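PDB 3OD1: ATP phosphoribosyltransferase regulatory subunit from Bacillus halodurans, which is probably required, together with the HisG subunit, for the first step of histidine biosynthesis and may let histidine feedback-regulate ATP phosphoribosyltransferase activity. Local coordinates for residues B[41-46]-B[129-134]; B[144-149]-B[281-286]. All coordinates share one frame; numbering follows the deposited sequence.

Contact 1 of 2, residues B[41-46]-B[129-134]; sequences WGYDMI and LGVELI
Tyr43, just before edge strand 44-45 of the mixed sheet in the class II synthetase-like domain, drops onto Val131 and Leu133 of strand 125-134, two places inward, since strand 104-113 lies between 44-45 and 125-134. The backbones stay apart, with Tyr43 CA 7.4 Å from Val131 CA, and the side chains bridge the interval. Val131 presses against one half of the phenol ring: its CB is 3.6 Å from Tyr43 CD1, and its CG1 sits over one face, 4.3 Å from the ring centroid and 27° off the normal, a CH-pi contact. Tyr43 reaches this position because its CG stands anti to its own carbonyl carbon (chi1 -71°). At the ring edge, near its plane, Glu132 O approaches Tyr43 CE1 to 3.7 Å, a van der Waals contact. Farther out, Leu133 CB packs 3.7 Å from Tyr43 OH, and Leu133 CD2 is also close, so an aliphatic side chain flanks the hydroxyl. The buried hydroxyl hydrogen-bonds beyond the two segments to Glu144 OE2. Ile38 of helix 21-40 touches both Tyr43 and Val131, Leu148 of helix 139-155 packs on Tyr43, and edge strand 44-45 is held by backbone bonds from Asp44 to Arg105 and Ala107.

Contact 2 of 2, residues B[144-149]-B[281-286]; sequences EVIALM and VVFEGY
Phe283 projects from strand 281-286 as a single large bump, received by a hollow that Val145, Ile146 and Met149 form on helix 139-155. Helix and strand segments run almost parallel, 5° between their directions and 10.7 Å between their axes, a separation spanned by side chains. Ile146 covers one face of the ring: its CG1 lies 3.6 Å from the ring centroid and 15° off the normal, a CH-pi contact, while its CD1 continues over the Phe283 CD2 side. Val145 closes the far end, with CG2 4.1 Å from Phe283 CZ. Met149, a selenomethionine, borders the other flank. Its SE is at the ring edge, 5.1 Å from the centroid, and its chain, extended to the selenium, bends at chi3 (66°) to bring CE to 3.8 Å from Phe283 CD1. A CB on Gly285, which as glycine has none, would stand about 3.7 Å from Met149 CE. Phe316 and Val163, on strands 313-319 and 162-167, touch both Phe283 and Met149. Were Phe283 cut back to alanine, Ile146 CG1 would probably lose its aromatic face and a gap would be likely to open between Val145 and Met149. With every touching side chain apolar and buried, the helix-to-sheet join depends here on complementary shape and dispersion, including a Met-aromatic contact, rather than on directional polar bonds.

How the contacts relate
Both contacts are buried and reach the same mixed sheet, contact 1 near its 44-45 edge and contact 2 at strand 281-286, farther along the strand order; their centres are about 14 Å apart. Contact 1 joins the loop leading into strand 44-45 to strand 125-134, past strand 104-113, by side chains, whereas contact 2 packs a helix on the sheet. Strand 125-134 leads in the chain to helix 139-155, so the two are linked in sequence as well as in space. They meet directly: Tyr43 OH lies 2.7 Å from Glu144 OE2, and Trp41 CG packs 3.6 Å from Leu148 CD1. Contact 1 thus combines apolar packing with a polar ring end, while contact 2 is wholly apolar between its segments.

Contact 1 of 2, residues B[41-46]-B[129-134]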
ATOM      1  N   TRP B  41      14.085  15.973   0.043  1.00 35.51           N
ATOM      2  CA  TRP B  41      13.627  17.361  -0.135  1.00 33.05           C
ATOM      3  C   TRP B  41      12.717  17.826   0.998  1.00 34.28           C
ATOM      4  O   TRP B  41      12.074  18.874   0.899  1.00 33.90           O
ATOM      5  CB  TRP B  41      12.894  17.525  -1.471  1.00 30.39           C
ATOM      6  CG  TRP B  41      13.764  17.383  -2.666  1.00 35.82           C
ATOM      7  CD1 TRP B  41      14.597  16.339  -2.955  1.00 32.17           C
ATOM      8  CD2 TRP B  41      13.881  18.306  -3.760  1.00 39.22           C
ATOM      9  NE1 TRP B  41      15.230  16.560  -4.155  1.00 31.41           N
ATOM     10  CE2 TRP B  41      14.801  17.753  -4.675  1.00 33.68           C
ATOM     11  CE3 TRP B  41      13.294  19.547  -4.056  1.00 36.24           C
ATOM     12  CZ2 TRP B  41      15.151  18.396  -5.868  1.00 31.25           C
ATOM     13  CZ3 TRP B  41      13.649  20.186  -5.231  1.00 35.89           C
ATOM     14  CH2 TRP B  41      14.571  19.612  -6.121  1.00 37.67           C
ATOM     15  N   GLY B  42      12.627  17.027   2.054  1.00 33.73           N
ATOM     16  CA  GLY B  42      11.917  17.422   3.254  1.00 34.91           C
ATOM     17  C   GLY B  42      10.440  17.094   3.320  1.00 30.85           C
ATOM     18  O   GLY B  42       9.735  17.593   4.197  1.00 37.71           O
ATOM     19  N   TYR B  43       9.954  16.257   2.406  1.00 33.94           N
ATOM     20  CA  TYR B  43       8.535  15.888   2.412  1.00 30.13           C
ATOM     21  C   TYR B  43       8.319  14.717   3.363  1.00 33.17           C
ATOM     22  O   TYR B  43       9.193  13.854   3.501  1.00 37.34           O
ATOM     23  CB  TYR B  43       8.039  15.571   0.989  1.00 30.84           C
ATOM     24  CG  TYR B  43       7.934  16.810   0.123  1.00 28.57           C
ATOM     25  CD1 TYR B  43       6.693  17.362  -0.184  1.00 30.77           C
ATOM     26  CD2 TYR B  43       9.074  17.444  -0.359  1.00 30.48           C
ATOM     27  CE1 TYR B  43       6.586  18.507  -0.954  1.00 36.06           C
ATOM     28  CE2 TYR B  43       8.981  18.609  -1.125  1.00 33.15           C
ATOM     29  CZ  TYR B  43       7.734  19.131  -1.414  1.00 33.51           C
ATOM     30  OH  TYR B  43       7.629  20.260  -2.183  1.00 33.45           O
ATOM     31  N   ASP B  44       7.187  14.709   4.058  1.00 27.44           N
ATOM     32  CA  ASP B  44       6.863  13.604   4.974  1.00 29.64           C
ATOM     33  C   ASP B  44       5.730  12.776   4.388  1.00 32.06           C
ATOM     34  O   ASP B  44       4.656  13.307   4.082  1.00 31.26           O
ATOM     35  CB  ASP B  44       6.387  14.114   6.335  1.00 37.23           C
ATOM     36  CG  ASP B  44       7.476  14.810   7.135  1.00 41.39           C
ATOM     37  OD1 ASP B  44       8.634  14.353   7.152  1.00 42.88           O
ATOM     38  OD2 ASP B  44       7.148  15.805   7.787  1.00 43.40           O
HETATM   39  N   MSE B  45       5.966  11.478   4.247  1.00 30.71           N
HETATM   40  CA  MSE B  45       4.916  10.544   3.834  1.00 31.99           C
HETATM   41  C   MSE B  45       3.793  10.462   4.857  1.00 29.21           C
HETATM   42  O   MSE B  45       4.038  10.452   6.064  1.00 31.98           O
HETATM   43  CB  MSE B  45       5.531   9.154   3.622  1.00 28.24           C
HETATM   44  CG  MSE B  45       6.573   9.163   2.535  1.00 40.93           C
HETATM   45 SE   MSE B  45       5.700   8.877   0.829  0.55 50.88          SE
HETATM   46  CE  MSE B  45       5.130   7.056   1.270  1.00 23.83           C
ATOM     47  N   ILE B  46       2.555  10.410   4.375  1.00 28.72           N
ATOM     48  CA  ILE B  46       1.417  10.115   5.235  1.00 29.19           C
ATOM     49  C   ILE B  46       0.567   9.031   4.589  1.00 35.92           C
ATOM     50  O   ILE B  46       0.854   8.604   3.457  1.00 32.37           O
ATOM     51  CB  ILE B  46       0.554  11.374   5.539  1.00 29.64           C
ATOM     52  CG1 ILE B  46       0.277  12.179   4.263  1.00 29.85           C
ATOM     53  CG2 ILE B  46       1.238  12.236   6.591  1.00 34.76           C
ATOM     54  CD1 ILE B  46      -0.786  11.544   3.348  1.00 28.63           C
ATOM     55  N   LEU B 129       1.828   8.151  -6.847  1.00 29.71           N
ATOM     56  CA  LEU B 129       2.799   8.673  -5.903  1.00 31.22           C
ATOM     57  C   LEU B 129       3.006  10.169  -6.185  1.00 30.38           C
ATOM     58  O   LEU B 129       2.990  10.604  -7.336  1.00 32.26           O
ATOM     59  CB  LEU B 129       4.088   7.845  -6.030  1.00 31.34           C
ATOM     60  CG  LEU B 129       5.433   8.191  -5.415  1.00 39.24           C
ATOM     61  CD1 LEU B 129       6.326   6.947  -5.498  1.00 38.86           C
ATOM     62  CD2 LEU B 129       6.081   9.350  -6.167  1.00 43.06           C
ATOM     63  N   GLY B 130       3.152  10.971  -5.140  1.00 31.09           N
ATOM     64  CA  GLY B 130       3.299  12.399  -5.347  1.00 27.16           C
ATOM     65  C   GLY B 130       3.483  13.165  -4.057  1.00 33.52           C
ATOM     66  O   GLY B 130       3.703  12.565  -2.996  1.00 31.64           O
ATOM     67  N   VAL B 131       3.380  14.491  -4.163  1.00 29.62           N
ATOM     68  CA  VAL B 131       3.601  15.413  -3.047  1.00 28.11           C
ATOM     69  C   VAL B 131       2.607  16.556  -3.107  1.00 33.93           C
ATOM     70  O   VAL B 131       2.079  16.886  -4.184  1.00 29.25           O
ATOM     71  CB  VAL B 131       5.013  16.054  -3.106  1.00 29.92           C
ATOM     72  CG1 VAL B 131       6.100  14.987  -3.169  1.00 27.53           C
ATOM     73  CG2 VAL B 131       5.133  16.998  -4.317  1.00 30.36           C
ATOM     74  N   GLU B 132       2.358  17.164  -1.946  1.00 30.40           N
ATOM     75  CA  GLU B 132       1.610  18.415  -1.852  1.00 34.11           C
ATOM     76  C   GLU B 132       2.486  19.381  -1.064  1.00 33.86           C
ATOM     77  O   GLU B 132       3.056  19.010  -0.032  1.00 29.91           O
ATOM     78  CB  GLU B 132       0.288  18.214  -1.096  1.00 26.79           C
ATOM     79  CG  GLU B 132      -0.528  17.023  -1.569  1.00 30.59           C
ATOM     80  CD  GLU B 132      -1.014  17.174  -3.000  1.00 37.90           C
ATOM     81  OE1 GLU B 132      -0.957  18.297  -3.550  1.00 32.71           O
ATOM     82  OE2 GLU B 132      -1.456  16.159  -3.578  1.00 33.52           O
ATOM     83  N   LEU B 133       2.608  20.602  -1.560  1.00 29.93           N
ATOM     84  CA  LEU B 133       3.326  21.652  -0.861  1.00 27.99           C
ATOM     85  C   LEU B 133       2.310  22.759  -0.607  1.00 32.26           C
ATOM     86  O   LEU B 133       1.857  23.432  -1.529  1.00 31.78           O
ATOM     87  CB  LEU B 133       4.512  22.149  -1.690  1.00 29.33           C
ATOM     88  CG  LEU B 133       5.086  23.544  -1.387  1.00 38.71           C
ATOM     89  CD1 LEU B 133       5.433  23.709   0.081  1.00 34.44           C
ATOM     90  CD2 LEU B 133       6.311  23.807  -2.252  1.00 41.43           C
ATOM     91  N   ILE B 134       1.913  22.909   0.649  1.00 34.54           N
ATOM     92  CA  ILE B 134       0.726  23.690   0.968  1.00 33.44           C
ATOM     93  C   ILE B 134       1.072  24.920   1.786  1.00 32.43           C
ATOM     94  O   ILE B 134       1.780  24.831   2.779  1.00 36.85           O
ATOM     95  CB  ILE B 134      -0.293  22.858   1.756  1.00 31.28           C
ATOM     96  CG1 ILE B 134      -0.717  21.631   0.943  1.00 35.01           C
ATOM     97  CG2 ILE B 134      -1.518  23.712   2.108  1.00 26.31           C
ATOM     98  CD1 ILE B 134      -1.263  20.516   1.811  1.00 35.31           C
TER

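Contact 2 of 2, residues B[144-149]-B[281-286]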
ATOM      1  N   GLU B 144      10.056  24.439  -7.185  1.00 33.48           N
ATOM      2  CA  GLU B 144      10.421  23.300  -6.337  1.00 32.92           C
ATOM      3  C   GLU B 144       9.673  22.013  -6.695  1.00 34.20           C
ATOM      4  O   GLU B 144      10.294  20.974  -6.876  1.00 32.16           O
ATOM      5  CB  GLU B 144      10.216  23.621  -4.852  1.00 31.60           C
ATOM      6  CG  GLU B 144      10.515  22.436  -3.911  1.00 35.61           C
ATOM      7  CD  GLU B 144      10.129  22.717  -2.458  1.00 41.51           C
ATOM      8  OE1 GLU B 144      10.068  23.905  -2.062  1.00 41.09           O
ATOM      9  OE2 GLU B 144       9.859  21.751  -1.715  1.00 36.15           O
ATOM     10  N   VAL B 145       8.349  22.057  -6.782  1.00 29.98           N
ATOM     11  CA  VAL B 145       7.623  20.814  -7.056  1.00 35.24           C
ATOM     12  C   VAL B 145       7.940  20.255  -8.445  1.00 32.17           C
ATOM     13  O   VAL B 145       7.952  19.047  -8.633  1.00 30.50           O
ATOM     14  CB  VAL B 145       6.089  20.939  -6.852  1.00 35.00           C
ATOM     15  CG1 VAL B 145       5.774  21.325  -5.408  1.00 29.88           C
ATOM     16  CG2 VAL B 145       5.495  21.938  -7.828  1.00 38.36           C
ATOM     17  N   ILE B 146       8.200  21.124  -9.417  1.00 30.65           N
ATOM     18  CA  ILE B 146       8.531  20.646 -10.757  1.00 32.40           C
ATOM     19  C   ILE B 146       9.942  20.065 -10.772  1.00 34.29           C
ATOM     20  O   ILE B 146      10.164  18.991 -11.328  1.00 34.79           O
ATOM     21  CB  ILE B 146       8.393  21.761 -11.823  1.00 31.04           C
ATOM     22  CG1 ILE B 146       6.912  22.150 -12.005  1.00 24.80           C
ATOM     23  CG2 ILE B 146       9.004  21.308 -13.132  1.00 27.43           C
ATOM     24  CD1 ILE B 146       6.691  23.370 -12.924  1.00 34.86           C
ATOM     25  N   ALA B 147      10.877  20.771 -10.137  1.00 33.87           N
ATOM     26  CA  ALA B 147      12.261  20.326 -10.025  1.00 39.23           C
ATOM     27  C   ALA B 147      12.389  19.017  -9.251  1.00 35.50           C
ATOM     28  O   ALA B 147      13.213  18.174  -9.588  1.00 33.21           O
ATOM     29  CB  ALA B 147      13.129  21.420  -9.393  1.00 37.72           C
ATOM     30  N   LEU B 148      11.589  18.855  -8.204  1.00 33.84           N
ATOM     31  CA  LEU B 148      11.558  17.603  -7.462  1.00 33.05           C
ATOM     32  C   LEU B 148      11.026  16.476  -8.349  1.00 34.14           C
ATOM     33  O   LEU B 148      11.620  15.406  -8.417  1.00 35.06           O
ATOM     34  CB  LEU B 148      10.712  17.746  -6.198  1.00 34.63           C
ATOM     35  CG  LEU B 148      10.406  16.477  -5.389  1.00 36.15           C
ATOM     36  CD1 LEU B 148      11.687  15.703  -5.065  1.00 30.01           C
ATOM     37  CD2 LEU B 148       9.654  16.853  -4.117  1.00 30.31           C
HETATM   38  N   MSE B 149       9.927  16.724  -9.053  1.00 34.44           N
HETATM   39  CA  MSE B 149       9.378  15.707  -9.943  1.00 34.57           C
HETATM   40  C   MSE B 149      10.426  15.231 -10.946  1.00 33.09           C
HETATM   41  O   MSE B 149      10.559  14.022 -11.209  1.00 33.54           O
HETATM   42  CB  MSE B 149       8.162  16.241 -10.698  1.00 31.54           C
HETATM   43  CG  MSE B 149       7.307  15.112 -11.297  1.00 34.67           C
HETATM   44 SE   MSE B 149       5.699  15.746 -12.210  0.73 40.87          SE
HETATM   45  CE  MSE B 149       6.511  16.699 -13.690  1.00 27.77           C
ATOM     46  N   VAL B 281      -0.374  27.912 -12.535  1.00 37.31           N
ATOM     47  CA  VAL B 281       0.612  27.059 -13.188  1.00 36.75           C
ATOM     48  C   VAL B 281       0.118  25.624 -13.208  1.00 37.44           C
ATOM     49  O   VAL B 281      -0.323  25.110 -12.184  1.00 34.03           O
ATOM     50  CB  VAL B 281       1.950  27.100 -12.446  1.00 37.28           C
ATOM     51  CG1 VAL B 281       2.951  26.149 -13.088  1.00 36.88           C
ATOM     52  CG2 VAL B 281       2.492  28.521 -12.409  1.00 42.58           C
ATOM     53  N   VAL B 282       0.178  25.000 -14.383  1.00 34.03           N
ATOM     54  CA  VAL B 282      -0.140  23.584 -14.550  1.00 32.76           C
ATOM     55  C   VAL B 282       0.955  22.938 -15.388  1.00 37.16           C
ATOM     56  O   VAL B 282       1.614  23.613 -16.182  1.00 39.97           O
ATOM     57  CB  VAL B 282      -1.519  23.360 -15.234  1.00 36.96           C
ATOM     58  CG1 VAL B 282      -2.637  23.702 -14.278  1.00 30.14           C
ATOM     59  CG2 VAL B 282      -1.638  24.186 -16.527  1.00 38.80           C
ATOM     60  N   PHE B 283       1.160  21.639 -15.188  1.00 33.14           N
ATOM     61  CA  PHE B 283       2.188  20.914 -15.918  1.00 30.83           C
ATOM     62  C   PHE B 283       1.872  19.432 -16.052  1.00 33.91           C
ATOM     63  O   PHE B 283       1.084  18.875 -15.283  1.00 33.51           O
ATOM     64  CB  PHE B 283       3.572  21.109 -15.286  1.00 32.32           C
ATOM     65  CG  PHE B 283       3.637  20.774 -13.824  1.00 32.67           C
ATOM     66  CD1 PHE B 283       3.974  19.496 -13.404  1.00 35.76           C
ATOM     67  CD2 PHE B 283       3.391  21.747 -12.861  1.00 36.19           C
ATOM     68  CE1 PHE B 283       4.044  19.179 -12.050  1.00 32.77           C
ATOM     69  CE2 PHE B 283       3.461  21.435 -11.499  1.00 28.29           C
ATOM     70  CZ  PHE B 283       3.778  20.150 -11.099  1.00 28.36           C
ATOM     71  N   GLU B 284       2.489  18.803 -17.042  1.00 36.06           N
ATOM     72  CA  GLU B 284       2.391  17.361 -17.186  1.00 41.48           C
ATOM     73  C   GLU B 284       3.661  16.812 -17.801  1.00 40.37           C
ATOM     74  O   GLU B 284       4.318  17.492 -18.594  1.00 35.50           O
ATOM     75  CB  GLU B 284       1.160  16.974 -18.004  1.00 42.49           C
ATOM     76  CG  GLU B 284       1.187  17.477 -19.414  1.00 46.38           C
ATOM     77  CD  GLU B 284      -0.074  17.117 -20.174  1.00 46.93           C
ATOM     78  OE1 GLU B 284      -1.060  16.670 -19.540  1.00 43.82           O
ATOM     79  OE2 GLU B 284      -0.068  17.284 -21.405  1.00 43.91           O
ATOM     80  N   GLY B 285       4.013  15.583 -17.422  1.00 34.29           N
ATOM     81  CA  GLY B 285       5.255  14.984 -17.861  1.00 32.27           C
ATOM     82  C   GLY B 285       5.002  13.852 -18.830  1.00 35.21           C
ATOM     83  O   GLY B 285       4.041  13.097 -18.667  1.00 35.91           O
ATOM     84  N   TYR B 286       5.868  13.749 -19.836  1.00 33.25           N
ATOM     85  CA  TYR B 286       5.801  12.711 -20.863  1.00 34.47           C
ATOM     86  C   TYR B 286       7.163  12.040 -20.980  1.00 34.77           C
ATOM     87  O   TYR B 286       8.189  12.714 -20.945  1.00 39.96           O
ATOM     88  CB  TYR B 286       5.463  13.329 -22.230  1.00 35.83           C
ATOM     89  CG  TYR B 286       4.040  13.844 -22.347  1.00 42.53           C
ATOM     90  CD1 TYR B 286       3.012  12.997 -22.755  1.00 35.08           C
ATOM     91  CD2 TYR B 286       3.728  15.171 -22.063  1.00 42.62           C
ATOM     92  CE1 TYR B 286       1.718  13.443 -22.855  1.00 49.08           C
ATOM     93  CE2 TYR B 286       2.422  15.636 -22.164  1.00 47.44           C
ATOM     94  CZ  TYR B 286       1.421  14.760 -22.566  1.00 55.81           C
ATOM     95  OH  TYR B 286       0.110  15.175 -22.684  1.00 59.89           O
TER